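Local coordinates for protein leucyl-trna synthetase (Plasmodium knowlesi, PDB 5FOF) that charges tRNA(Leu) with leucine using ATP and is represented here by its editing domain, which in this family probably hydrolyses wrongly charged tRNA, at residues A[44-50]-A[67-72]; A[87-91]-A[252-256]; A[125-131]-A[156-160]; A[151-155]-A[326-330]. All coordinates share one frame; numbering follows the deposited sequence.

From the N terminus, contact 1 closes first: it brings the helices 43-55 and 69-74 together before the other contacts open. Contact 2 opens at 87-91, just after strand 76-83, and closes only at 252-256, spanning 160 intervening residues. Contact 3, wholly within that span, pairs the short strands 125-126 and 157-158. Contact 4 opens at 151-155, between the two segments of contact 3, and closes at the C-terminal 326-330, so it crosses both contact 3 and contact 2; it ties the end of helix 143-151 to strand 325-328. Contact 3 touches contact 1 through Arg128 and Val67, and contact 4 through Met157 and Tyr151. Contacts 1 and 2 lie on opposite sides of the chain's centre.

Contact 1 of 4, residues A[44-50]-A[67-72]; sequences KEFYEIY and VNENFF
Tyr47, Phe46 and Tyr50 of helix 43-55 meet Phe72 of helix 69-74 in an aromatic cluster that packs the two helices together; no hydrogen bond crosses between them. Tyr47 can be followed outward. Its CG lies anti to the backbone N (chi1 -171°), which carries the ring from a CB directed at the other helix out over that helix's first turn. Along one flank, CD1 comes to 3.5 Å from Phe72 CD2, a rim-to-rim meeting in which neither ring covers the other. Along the other flank, CD2 and CE2 carry Glu69 CB, a CH-pi contact over the face. Farther out, CE1 touches Asn68 C at 3.4 Å, and CZ is 3.3 Å from Glu69 N, which sits over the same face, displaced toward the rim. The hydroxyl OH ends beside this peptide.

Phe72 joins the others by T-shaped (edge-to-face) stacks. Phe46 sends its edge toward the face of Phe72, Phe46 CE2 to Phe72 CE1 3.8 Å, with the planes at 70°. Phe72 in turn puts CE2 over the centre of the Tyr50 ring. Phe46 and Phe72 both also touch Ile77 of strand 76-83. At the exposed end of the contact Lys44 NZ and Glu69 OE2 stay 4.3 Å apart, beyond a salt bridge. At the other end Val67 CG1 presses against Tyr50 OH at 3.4 Å.

Contact 2 of 4, residues A[87-91]-A[252-256]; sequences ETAYG and SCIQL
Cys253 and Ile254 pack against the 3-10 turn 87-91 in a buried contact without hydrogen bonds across it, between the loop after strand 76-83 and the start of the short strand 254-255. The turn lies in a sequence that resembles the threonine-rich region of leucyl-tRNA synthetase editing pockets. Cys253 has the largest share of the contact. With SG anti to the carbonyl carbon (chi1 -52°), the thiol lies against the backbone of the turn, 3.4 Å from Gly91 N and 3.6 Å from Thr88 O. Those two atoms are hydrogen-bonded to each other at 2.7 Å, so the sulfur flanks the bond that closes the turn. Tyr90 CB touches SG from the same turn, while Cys253 CB rests 3.7 Å from Glu87 O.

Next along, the tip of Ile254 meets Thr88 methyl to methyl, CD1 to CG2 3.9 Å. The polar ends point to other partners: Thr88 OG1 bonds Lys85 O, and Glu87 forms a salt bridge with Arg312. Strand 254-255 pairs antiparallel with 297-298, and helix 308-321 packs on both segments, with its Ile308 touching Glu87 and Ile254, while Gln292 of helix 281-295 reaches Ile254.

Contact 3 of 4, residues A[125-131]-A[156-160]; sequences VMTRDEI and PMLSK
Met157 O is gripped twice by the neighbouring strand: Met126 N donates to it at 2.8 Å, nearly straight at 167° and almost in line with the carbonyl, and Val125 CA adds a CA-H...O contact at 3.4 Å. One step on, Ser159 N donates to Met126 O, more bent and with the donor tilted from the carbonyl plane, while Leu158 CA comes to the same oxygen. These bonds make a two-stranded parallel sheet, separate from the large mixed sheet, whose strand 125-126 runs straight into helix 128-134. Thr127 and Glu130 form the capping box of that helix: Thr127 N bonds Glu130 OE1 at 2.7 Å, and Glu130 N returns a bond to Thr127 OG1.

The side chains pack around this frame. Leu158 CD1 reaches the first helical turn, 3.2 Å from Arg128 N, and also touches Ile131 CD1. Ile131 CG1 lies 3.7 Å from Pro156 CG, the two side chains meeting at a slant; Met126 SD meets the CB of the same proline. Val125 CG1, at the start of its strand, lies 3.4 Å from Ser159 CB, just past the end of the other. Hydrogen bonding between the segments is thus done by main chain alone, and their side chains contribute van der Waals packing.

Contact 4 of 4, residues A[151-155]-A[326-330]; sequences YQGVI and FLYSE
The side-chain amide of Gln152, not a backbone group, takes up a strand-end N-H: Ser329 N, just past the end of strand 325-328, donates to Gln152 OE1 at 3.0 Å. The bond is nearly straight (169°) and lies in the carbonyl plane, on a lone pair of OE1. An extended chain beyond CG takes the amide across to the strand. On its other side the amide is fixed by NE2, which is hydrogen-bonded to Asn148 O of the preceding helix. This NE2 also comes to 3.5 Å from Tyr328 CD2, obliquely, with the amide and ring planes 47° apart.

Gln152 stands where helix 143-151 ends in a Schellman motif, with Gly153 as the C-prime residue at positive phi. Just after this glycine, Val154 directs its side chain at the strand, which belongs to the large mixed sheet and pairs antiparallel with 33-40. Val154 lays both methyls on one face of the Phe326 ring: CG1 sits 3.7 Å from CE2, and CG2 lies over the ring, 3.9 Å from the centroid and 15° off the normal, a CH-pi contact. Both side chains also touch Tyr139 of strand 137-141 and Gln112. Beyond Ser329 the chain ends at Glu330, whose OE2 accepts a hydrogen bond from Ala207 N. Tyr328 OH donates to Glu330 OE1 at 2.5 Å, meeting it from above the carboxylate plane.

Contact 1 of 4, residues A[44-50]-A[67-72]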
loop_
_atom_site.group_PDB
_atom_site.type_symbol
_atom_site.label_atom_id
_atom_site.label_comp_id
_atom_site.label_asym_id
_atom_site.label_seq_id
_atom_site.Cartn_x
_atom_site.Cartn_y
_atom_site.Cartn_z
ATOM N N LYS A 44 10.373 4.029 -16.540
ATOM C CA LYS A 44 11.236 5.173 -16.808
ATOM C C LYS A 44 10.970 6.300 -15.830
ATOM O O LYS A 44 11.906 6.895 -15.323
ATOM C CB LYS A 44 11.059 5.684 -18.243
ATOM C CG LYS A 44 11.533 4.697 -19.291
ATOM C CD LYS A 44 11.476 5.262 -20.702
ATOM C CE LYS A 44 11.997 4.226 -21.695
ATOM N NZ LYS A 44 12.244 4.774 -23.062
ATOM N N GLU A 45 9.707 6.602 -15.567
ATOM C CA GLU A 45 9.369 7.557 -14.505
ATOM C C GLU A 45 9.939 7.131 -13.139
ATOM O O GLU A 45 10.407 7.977 -12.384
ATOM C CB GLU A 45 7.861 7.832 -14.448
ATOM C CG GLU A 45 7.404 8.780 -15.562
ATOM C CD GLU A 45 5.899 8.805 -15.814
ATOM O OE1 GLU A 45 5.211 7.763 -15.633
ATOM O OE2 GLU A 45 5.404 9.888 -16.227
ATOM N N PHE A 46 9.962 5.831 -12.845
ATOM C CA PHE A 46 10.609 5.366 -11.621
ATOM C C PHE A 46 12.129 5.449 -11.740
ATOM O O PHE A 46 12.811 5.839 -10.785
ATOM C CB PHE A 46 10.182 3.948 -11.239
ATOM C CG PHE A 46 10.814 3.466 -9.963
ATOM C CD1 PHE A 46 10.345 3.909 -8.724
ATOM C CD2 PHE A 46 11.909 2.619 -9.989
ATOM C CE1 PHE A 46 10.934 3.489 -7.542
ATOM C CE2 PHE A 46 12.508 2.199 -8.801
ATOM C CZ PHE A 46 12.018 2.634 -7.581
ATOM N N TYR A 47 12.661 5.081 -12.907
ATOM C CA TYR A 47 14.108 5.150 -13.146
ATOM C C TYR A 47 14.651 6.574 -13.038
ATOM O O TYR A 47 15.750 6.769 -12.525
ATOM C CB TYR A 47 14.495 4.552 -14.495
ATOM C CG TYR A 47 15.986 4.425 -14.640
ATOM C CD1 TYR A 47 16.706 3.610 -13.791
ATOM C CD2 TYR A 47 16.689 5.147 -15.605
ATOM C CE1 TYR A 47 18.084 3.481 -13.898
ATOM C CE2 TYR A 47 18.071 5.027 -15.720
ATOM C CZ TYR A 47 18.763 4.197 -14.858
ATOM O OH TYR A 47 20.131 4.073 -14.936
ATOM N N GLU A 48 13.890 7.561 -13.494
ATOM C CA GLU A 48 14.306 8.945 -13.314
ATOM C C GLU A 48 14.594 9.187 -11.847
ATOM O O GLU A 48 15.709 9.593 -11.496
ATOM C CB GLU A 48 13.259 9.937 -13.806
ATOM C CG GLU A 48 13.762 11.376 -13.765
ATOM C CD GLU A 48 12.647 12.388 -13.880
ATOM O OE1 GLU A 48 11.708 12.159 -14.688
ATOM O OE2 GLU A 48 12.716 13.411 -13.161
ATOM N N ILE A 49 13.586 8.897 -11.016
ATOM C CA ILE A 49 13.663 9.056 -9.558
ATOM C C ILE A 49 14.896 8.335 -9.006
ATOM O O ILE A 49 15.589 8.864 -8.151
ATOM C CB ILE A 49 12.349 8.574 -8.855
ATOM C CG1 ILE A 49 11.198 9.537 -9.156
ATOM C CG2 ILE A 49 12.499 8.452 -7.334
ATOM C CD1 ILE A 49 9.828 8.892 -9.080
ATOM N N TYR A 50 15.176 7.143 -9.507
ATOM C CA TYR A 50 16.328 6.394 -9.042
ATOM C C TYR A 50 17.656 7.118 -9.330
ATOM O O TYR A 50 18.532 7.129 -8.466
ATOM C CB TYR A 50 16.325 4.989 -9.645
ATOM C CG TYR A 50 17.560 4.176 -9.321
ATOM C CD1 TYR A 50 17.629 3.392 -8.168
ATOM C CD2 TYR A 50 18.669 4.181 -10.182
ATOM C CE1 TYR A 50 18.765 2.639 -7.879
ATOM C CE2 TYR A 50 19.807 3.429 -9.899
ATOM C CZ TYR A 50 19.846 2.668 -8.752
ATOM O OH TYR A 50 20.959 1.935 -8.488
ATOM N N VAL A 67 22.590 -1.774 -12.255
ATOM C CA VAL A 67 21.215 -1.390 -11.990
ATOM C C VAL A 67 20.860 -0.232 -12.947
ATOM O O VAL A 67 20.864 0.936 -12.557
ATOM C CB VAL A 67 21.005 -1.054 -10.489
ATOM C CG1 VAL A 67 19.576 -0.600 -10.220
ATOM C CG2 VAL A 67 21.331 -2.273 -9.629
ATOM N N ASN A 68 20.545 -0.609 -14.192
ATOM C CA ASN A 68 20.283 0.290 -15.325
ATOM C C ASN A 68 18.806 0.556 -15.533
ATOM O O ASN A 68 17.946 -0.042 -14.889
ATOM C CB ASN A 68 20.708 -0.385 -16.646
ATOM C CG ASN A 68 22.132 -0.849 -16.657
ATOM O OD1 ASN A 68 23.053 -0.106 -16.295
ATOM N ND2 ASN A 68 22.334 -2.082 -17.109
ATOM N N GLU A 69 18.518 1.384 -16.530
ATOM C CA GLU A 69 17.214 1.391 -17.173
ATOM C C GLU A 69 16.770 0.002 -17.670
ATOM O O GLU A 69 15.597 -0.370 -17.542
ATOM C CB GLU A 69 17.230 2.324 -18.369
ATOM C CG GLU A 69 15.884 2.394 -19.066
ATOM C CD GLU A 69 15.875 3.423 -20.142
ATOM O OE1 GLU A 69 16.520 3.177 -21.171
ATOM O OE2 GLU A 69 15.231 4.463 -19.952
ATOM N N ASN A 70 17.697 -0.724 -18.284
ATOM C CA ASN A 70 17.440 -2.079 -18.781
ATOM C C ASN A 70 17.047 -3.087 -17.674
ATOM O O ASN A 70 16.289 -4.028 -17.927
ATOM C CB ASN A 70 18.653 -2.591 -19.597
ATOM C CG ASN A 70 18.341 -3.855 -20.379
ATOM O OD1 ASN A 70 17.378 -3.899 -21.138
ATOM N ND2 ASN A 70 19.151 -4.892 -20.191
ATOM N N PHE A 71 17.567 -2.883 -16.465
ATOM C CA PHE A 71 17.227 -3.704 -15.292
ATOM C C PHE A 71 15.773 -3.457 -14.863
ATOM O O PHE A 71 14.984 -4.392 -14.758
ATOM C CB PHE A 71 18.226 -3.381 -14.172
ATOM C CG PHE A 71 17.912 -3.986 -12.834
ATOM C CD1 PHE A 71 18.326 -5.273 -12.521
ATOM C CD2 PHE A 71 17.262 -3.228 -11.845
ATOM C CE1 PHE A 71 18.067 -5.812 -11.269
ATOM C CE2 PHE A 71 17.001 -3.765 -10.594
ATOM C CZ PHE A 71 17.408 -5.060 -10.309
ATOM N N PHE A 72 15.421 -2.195 -14.651
ATOM C CA PHE A 72 14.052 -1.829 -14.321
ATOM C C PHE A 72 12.997 -2.089 -15.406
ATOM O O PHE A 72 11.809 -2.154 -15.088
ATOM C CB PHE A 72 13.992 -0.377 -13.828
ATOM C CG PHE A 72 14.644 -0.189 -12.489
ATOM C CD1 PHE A 72 14.073 -0.743 -11.347
ATOM C CD2 PHE A 72 15.841 0.494 -12.372
ATOM C CE1 PHE A 72 14.681 -0.602 -10.107
ATOM C CE2 PHE A 72 16.460 0.646 -11.137
ATOM C CZ PHE A 72 15.879 0.095 -10.000
#

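Contact 2 of 4, residues A[87-91]-A[252-256]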
loop_
_atom_site.group_PDB
_atom_site.type_symbol
_atom_site.label_atom_id
_atom_site.label_comp_id
_atom_site.label_asym_id
_atom_site.label_seq_id
_atom_site.Cartn_x
_atom_site.Cartn_y
_atom_site.Cartn_z
ATOM N N GLU A 87 -11.712 -5.615 0.806
ATOM C CA GLU A 87 -13.015 -5.424 0.123
ATOM C C GLU A 87 -13.267 -4.045 -0.476
ATOM O O GLU A 87 -14.139 -3.909 -1.312
ATOM C CB GLU A 87 -14.187 -5.792 1.051
ATOM C CG GLU A 87 -14.491 -4.835 2.202
ATOM C CD GLU A 87 -13.560 -4.964 3.403
ATOM O OE1 GLU A 87 -12.728 -5.914 3.436
ATOM O OE2 GLU A 87 -13.677 -4.112 4.330
ATOM N N THR A 88 -12.548 -3.012 -0.042
ATOM C CA THR A 88 -12.700 -1.676 -0.637
ATOM C C THR A 88 -11.742 -1.425 -1.806
ATOM O O THR A 88 -11.828 -0.382 -2.446
ATOM C CB THR A 88 -12.524 -0.546 0.415
ATOM O OG1 THR A 88 -11.207 -0.589 0.980
ATOM C CG2 THR A 88 -13.538 -0.691 1.515
ATOM N N ALA A 89 -10.836 -2.358 -2.090
ATOM C CA ALA A 89 -9.811 -2.148 -3.112
ATOM C C ALA A 89 -10.343 -1.803 -4.514
ATOM O O ALA A 89 -9.638 -1.146 -5.297
ATOM C CB ALA A 89 -8.916 -3.368 -3.200
ATOM N N TYR A 90 -11.554 -2.257 -4.838
ATOM C CA TYR A 90 -12.238 -1.825 -6.057
ATOM C C TYR A 90 -12.300 -0.306 -6.134
ATOM O O TYR A 90 -12.097 0.280 -7.204
ATOM C CB TYR A 90 -13.656 -2.399 -6.140
ATOM C CG TYR A 90 -14.251 -2.295 -7.524
ATOM C CD1 TYR A 90 -13.704 -3.026 -8.582
ATOM C CD2 TYR A 90 -15.348 -1.467 -7.784
ATOM C CE1 TYR A 90 -14.226 -2.935 -9.857
ATOM C CE2 TYR A 90 -15.878 -1.359 -9.060
ATOM C CZ TYR A 90 -15.312 -2.099 -10.095
ATOM O OH TYR A 90 -15.814 -2.023 -11.375
ATOM N N GLY A 91 -12.567 0.323 -4.988
ATOM C CA GLY A 91 -12.672 1.772 -4.877
ATOM C C GLY A 91 -11.384 2.555 -4.751
ATOM O O GLY A 91 -11.439 3.772 -4.626
ATOM N N SER A 252 -17.728 3.542 -4.454
ATOM C CA SER A 252 -18.075 3.214 -3.075
ATOM C C SER A 252 -18.478 1.772 -2.982
ATOM O O SER A 252 -19.490 1.386 -3.552
ATOM C CB SER A 252 -19.207 4.083 -2.559
ATOM O OG SER A 252 -19.456 3.782 -1.203
ATOM N N CYS A 253 -17.686 0.987 -2.246
ATOM C CA CYS A 253 -17.881 -0.457 -2.144
ATOM C C CYS A 253 -18.814 -0.900 -1.016
ATOM O O CYS A 253 -19.137 -2.079 -0.949
ATOM C CB CYS A 253 -16.530 -1.162 -1.974
ATOM S SG CYS A 253 -15.307 -0.703 -3.214
ATOM N N ILE A 254 -19.224 0.020 -0.130
ATOM C CA ILE A 254 -19.944 -0.337 1.111
ATOM C C ILE A 254 -21.174 0.566 1.401
ATOM O O ILE A 254 -21.064 1.787 1.373
ATOM C CB ILE A 254 -18.982 -0.340 2.335
ATOM C CG1 ILE A 254 -17.811 -1.308 2.100
ATOM C CG2 ILE A 254 -19.737 -0.726 3.609
ATOM C CD1 ILE A 254 -16.882 -1.527 3.283
ATOM N N GLN A 255 -22.317 -0.066 1.692
ATOM C CA GLN A 255 -23.576 0.588 2.105
ATOM C C GLN A 255 -23.774 0.375 3.591
ATOM O O GLN A 255 -23.473 -0.706 4.092
ATOM C CB GLN A 255 -24.790 -0.092 1.447
ATOM C CG GLN A 255 -25.161 0.352 0.045
ATOM C CD GLN A 255 -25.883 -0.732 -0.756
ATOM O OE1 GLN A 255 -26.150 -1.829 -0.259
ATOM N NE2 GLN A 255 -26.181 -0.430 -2.017
ATOM N N LEU A 256 -24.335 1.367 4.276
ATOM C CA LEU A 256 -24.856 1.191 5.639
ATOM C C LEU A 256 -26.400 1.315 5.645
ATOM O O LEU A 256 -26.961 1.950 4.743
ATOM C CB LEU A 256 -24.204 2.205 6.576
ATOM C CG LEU A 256 -22.762 1.878 6.978
ATOM C CD1 LEU A 256 -22.071 3.096 7.581
ATOM C CD2 LEU A 256 -22.705 0.705 7.948
#

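Contact 3 of 4, residues A[125-131]-A[156-160]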
loop_
_atom_site.group_PDB
_atom_site.type_symbol
_atom_site.label_atom_id
_atom_site.label_comp_id
_atom_site.label_asym_id
_atom_site.label_seq_id
_atom_site.Cartn_x
_atom_site.Cartn_y
_atom_site.Cartn_z
ATOM N N VAL A 125 18.099 -17.634 1.468
ATOM C CA VAL A 125 19.425 -17.029 1.480
ATOM C C VAL A 125 20.021 -17.130 0.080
ATOM O O VAL A 125 20.168 -18.225 -0.465
ATOM C CB VAL A 125 20.361 -17.686 2.520
ATOM C CG1 VAL A 125 21.773 -17.084 2.455
ATOM C CG2 VAL A 125 19.772 -17.535 3.923
ATOM N N MET A 126 20.342 -15.972 -0.489
ATOM C CA MET A 126 20.840 -15.858 -1.849
ATOM C C MET A 126 22.004 -14.866 -1.930
ATOM O O MET A 126 22.139 -13.992 -1.078
ATOM C CB MET A 126 19.707 -15.390 -2.748
ATOM C CG MET A 126 18.617 -16.425 -2.949
ATOM S SD MET A 126 17.492 -15.995 -4.288
ATOM C CE MET A 126 16.185 -17.158 -3.936
ATOM N N THR A 127 22.852 -15.019 -2.944
ATOM C CA THR A 127 23.883 -14.018 -3.253
ATOM C C THR A 127 23.295 -12.874 -4.068
ATOM O O THR A 127 22.241 -13.029 -4.685
ATOM C CB THR A 127 25.030 -14.620 -4.066
ATOM O OG1 THR A 127 24.487 -15.236 -5.235
ATOM C CG2 THR A 127 25.802 -15.642 -3.235
ATOM N N ARG A 128 23.983 -11.739 -4.081
ATOM C CA ARG A 128 23.568 -10.622 -4.920
ATOM C C ARG A 128 23.095 -11.079 -6.305
ATOM O O ARG A 128 21.977 -10.742 -6.704
ATOM C CB ARG A 128 24.680 -9.575 -5.065
ATOM C CG ARG A 128 24.238 -8.328 -5.834
ATOM C CD ARG A 128 25.234 -7.184 -5.764
ATOM N NE ARG A 128 24.548 -5.890 -5.660
ATOM C CZ ARG A 128 24.104 -5.149 -6.683
ATOM N NH1 ARG A 128 24.248 -5.541 -7.958
ATOM N NH2 ARG A 128 23.497 -3.988 -6.423
ATOM N N ASP A 129 23.925 -11.855 -7.015
ATOM C CA ASP A 129 23.584 -12.331 -8.376
ATOM C C ASP A 129 22.374 -13.260 -8.405
ATOM O O ASP A 129 21.487 -13.080 -9.235
ATOM C CB ASP A 129 24.776 -13.023 -9.058
ATOM C CG ASP A 129 25.870 -12.040 -9.490
ATOM O OD1 ASP A 129 25.563 -10.857 -9.777
ATOM O OD2 ASP A 129 27.047 -12.466 -9.552
ATOM N N GLU A 130 22.333 -14.236 -7.504
ATOM C CA GLU A 130 21.179 -15.155 -7.407
ATOM C C GLU A 130 19.852 -14.424 -7.170
ATOM O O GLU A 130 18.829 -14.793 -7.752
ATOM C CB GLU A 130 21.377 -16.164 -6.284
ATOM C CG GLU A 130 22.445 -17.213 -6.552
ATOM C CD GLU A 130 22.825 -17.990 -5.298
ATOM O OE1 GLU A 130 22.778 -17.409 -4.192
ATOM O OE2 GLU A 130 23.168 -19.187 -5.416
ATOM N N ILE A 131 19.884 -13.398 -6.315
ATOM C CA ILE A 131 18.723 -12.534 -6.069
ATOM C C ILE A 131 18.287 -11.854 -7.358
ATOM O O ILE A 131 17.108 -11.869 -7.694
ATOM C CB ILE A 131 19.013 -11.449 -5.002
ATOM C CG1 ILE A 131 19.200 -12.098 -3.635
ATOM C CG2 ILE A 131 17.884 -10.415 -4.934
ATOM C CD1 ILE A 131 19.530 -11.126 -2.523
ATOM N N PRO A 156 14.128 -12.481 -0.513
ATOM C CA PRO A 156 15.279 -13.264 -0.056
ATOM C C PRO A 156 16.124 -12.507 0.950
ATOM O O PRO A 156 15.973 -11.292 1.103
ATOM C CB PRO A 156 16.083 -13.458 -1.340
ATOM C CG PRO A 156 15.828 -12.211 -2.124
ATOM C CD PRO A 156 14.442 -11.739 -1.752
ATOM N N MET A 157 17.025 -13.227 1.614
ATOM C CA MET A 157 18.065 -12.617 2.451
ATOM C C MET A 157 19.392 -12.679 1.701
ATOM O O MET A 157 19.643 -13.649 0.988
ATOM C CB MET A 157 18.159 -13.336 3.793
ATOM C CG MET A 157 16.804 -13.630 4.415
ATOM S SD MET A 157 16.897 -13.855 6.199
ATOM C CE MET A 157 15.548 -15.020 6.378
ATOM N N LEU A 158 20.212 -11.636 1.844
ATOM C CA LEU A 158 21.513 -11.521 1.148
ATOM C C LEU A 158 22.654 -12.165 1.938
ATOM O O LEU A 158 22.724 -12.021 3.160
ATOM C CB LEU A 158 21.854 -10.044 0.878
ATOM C CG LEU A 158 23.112 -9.656 0.073
ATOM C CD1 LEU A 158 23.111 -10.228 -1.342
ATOM C CD2 LEU A 158 23.249 -8.132 0.006
ATOM N N SER A 159 23.563 -12.840 1.229
ATOM C CA SER A 159 24.725 -13.488 1.850
ATOM C C SER A 159 25.889 -13.675 0.870
ATOM O O SER A 159 25.670 -13.779 -0.329
ATOM C CB SER A 159 24.297 -14.850 2.410
ATOM O OG SER A 159 25.324 -15.446 3.174
ATOM N N LYS A 160 27.118 -13.688 1.397
ATOM C CA LYS A 160 28.323 -14.169 0.674
ATOM C C LYS A 160 28.851 -15.468 1.309
ATOM O O LYS A 160 29.998 -15.863 1.061
ATOM C CB LYS A 160 29.465 -13.132 0.722
ATOM C CG LYS A 160 29.196 -11.786 0.066
ATOM C CD LYS A 160 30.486 -11.006 -0.210
ATOM C CE LYS A 160 31.292 -10.686 1.049
ATOM N NZ LYS A 160 30.542 -9.896 2.073
#

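Contact 4 of 4, residues A[151-155]-A[326-330]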
loop_
_atom_site.group_PDB
_atom_site.type_symbol
_atom_site.label_atom_id
_atom_site.label_comp_id
_atom_site.label_asym_id
_atom_site.label_seq_id
_atom_site.Cartn_x
_atom_site.Cartn_y
_atom_site.Cartn_z
ATOM N N TYR A 151 10.957 -13.290 6.354
ATOM C CA TYR A 151 10.497 -14.453 7.121
ATOM C C TYR A 151 9.172 -15.060 6.633
ATOM O O TYR A 151 8.904 -16.232 6.910
ATOM C CB TYR A 151 10.424 -14.147 8.620
ATOM C CG TYR A 151 11.783 -13.969 9.258
ATOM C CD1 TYR A 151 12.756 -14.961 9.162
ATOM C CD2 TYR A 151 12.098 -12.817 9.970
ATOM C CE1 TYR A 151 14.000 -14.803 9.748
ATOM C CE2 TYR A 151 13.343 -12.649 10.554
ATOM C CZ TYR A 151 14.293 -13.646 10.443
ATOM O OH TYR A 151 15.539 -13.493 11.028
ATOM N N GLN A 152 8.356 -14.284 5.919
ATOM C CA GLN A 152 7.161 -14.829 5.256
ATOM C C GLN A 152 7.401 -15.194 3.779
ATOM O O GLN A 152 6.451 -15.429 3.026
ATOM C CB GLN A 152 5.981 -13.874 5.444
ATOM C CG GLN A 152 5.543 -13.843 6.902
ATOM C CD GLN A 152 4.610 -12.702 7.234
ATOM O OE1 GLN A 152 3.439 -12.916 7.572
ATOM N NE2 GLN A 152 5.115 -11.480 7.146
ATOM N N GLY A 153 8.677 -15.241 3.380
ATOM C CA GLY A 153 9.085 -15.731 2.078
ATOM C C GLY A 153 8.907 -14.834 0.870
ATOM O O GLY A 153 9.110 -15.311 -0.254
ATOM N N VAL A 154 8.556 -13.559 1.078
ATOM C CA VAL A 154 8.290 -12.622 -0.038
ATOM C C VAL A 154 9.574 -12.049 -0.632
ATOM O O VAL A 154 9.599 -11.733 -1.822
ATOM C CB VAL A 154 7.342 -11.453 0.350
ATOM C CG1 VAL A 154 7.058 -10.521 -0.834
ATOM C CG2 VAL A 154 6.025 -11.992 0.871
ATOM N N ILE A 155 10.614 -11.902 0.191
ATOM C CA ILE A 155 11.928 -11.448 -0.262
ATOM C C ILE A 155 13.017 -12.370 0.248
ATOM O O ILE A 155 12.881 -12.962 1.332
ATOM C CB ILE A 155 12.235 -9.990 0.178
ATOM C CG1 ILE A 155 12.431 -9.861 1.696
ATOM C CG2 ILE A 155 11.125 -9.056 -0.284
ATOM C CD1 ILE A 155 12.589 -8.430 2.189
ATOM N N PHE A 326 -0.267 -10.586 -0.790
ATOM C CA PHE A 326 0.253 -11.488 0.224
ATOM C C PHE A 326 -0.520 -11.286 1.509
ATOM O O PHE A 326 -1.027 -10.191 1.770
ATOM C CB PHE A 326 1.743 -11.197 0.493
ATOM C CG PHE A 326 2.601 -11.280 -0.719
ATOM C CD1 PHE A 326 2.954 -12.507 -1.234
ATOM C CD2 PHE A 326 3.035 -10.136 -1.366
ATOM C CE1 PHE A 326 3.741 -12.609 -2.379
ATOM C CE2 PHE A 326 3.823 -10.215 -2.507
ATOM C CZ PHE A 326 4.175 -11.459 -3.022
ATOM N N LEU A 327 -0.598 -12.350 2.298
ATOM C CA LEU A 327 -0.992 -12.264 3.703
ATOM C C LEU A 327 0.227 -11.883 4.532
ATOM O O LEU A 327 1.339 -12.337 4.263
ATOM C CB LEU A 327 -1.593 -13.590 4.177
ATOM C CG LEU A 327 -2.804 -14.053 3.334
ATOM C CD1 LEU A 327 -3.455 -15.306 3.921
ATOM C CD2 LEU A 327 -3.848 -12.943 3.160
ATOM N N TYR A 328 0.018 -11.017 5.521
ATOM C CA TYR A 328 1.125 -10.420 6.268
ATOM C C TYR A 328 0.746 -10.257 7.723
ATOM O O TYR A 328 -0.263 -9.618 8.032
ATOM C CB TYR A 328 1.518 -9.067 5.659
ATOM C CG TYR A 328 2.560 -8.297 6.436
ATOM C CD1 TYR A 328 2.189 -7.450 7.468
ATOM C CD2 TYR A 328 3.920 -8.397 6.128
ATOM C CE1 TYR A 328 3.132 -6.739 8.187
ATOM C CE2 TYR A 328 4.886 -7.677 6.843
ATOM C CZ TYR A 328 4.476 -6.851 7.878
ATOM O OH TYR A 328 5.376 -6.121 8.613
ATOM N N SER A 329 1.571 -10.844 8.597
ATOM C CA SER A 329 1.495 -10.660 10.052
ATOM C C SER A 329 2.781 -10.046 10.548
ATOM O O SER A 329 3.840 -10.274 9.963
ATOM C CB SER A 329 1.274 -11.999 10.755
ATOM O OG SER A 329 -0.102 -12.338 10.688
ATOM N N GLU A 330 2.693 -9.265 11.624
ATOM C CA GLU A 330 3.898 -8.797 12.323
ATOM C C GLU A 330 3.732 -8.788 13.848
ATOM O O GLU A 330 4.742 -8.730 14.566
ATOM C CB GLU A 330 4.334 -7.423 11.794
ATOM C CG GLU A 330 3.396 -6.283 12.135
ATOM C CD GLU A 330 3.775 -4.987 11.445
ATOM O OE1 GLU A 330 4.800 -4.932 10.746
ATOM O OE2 GLU A 330 3.022 -4.010 11.589
ATOM O OXT GLU A 330 2.609 -8.842 14.378
#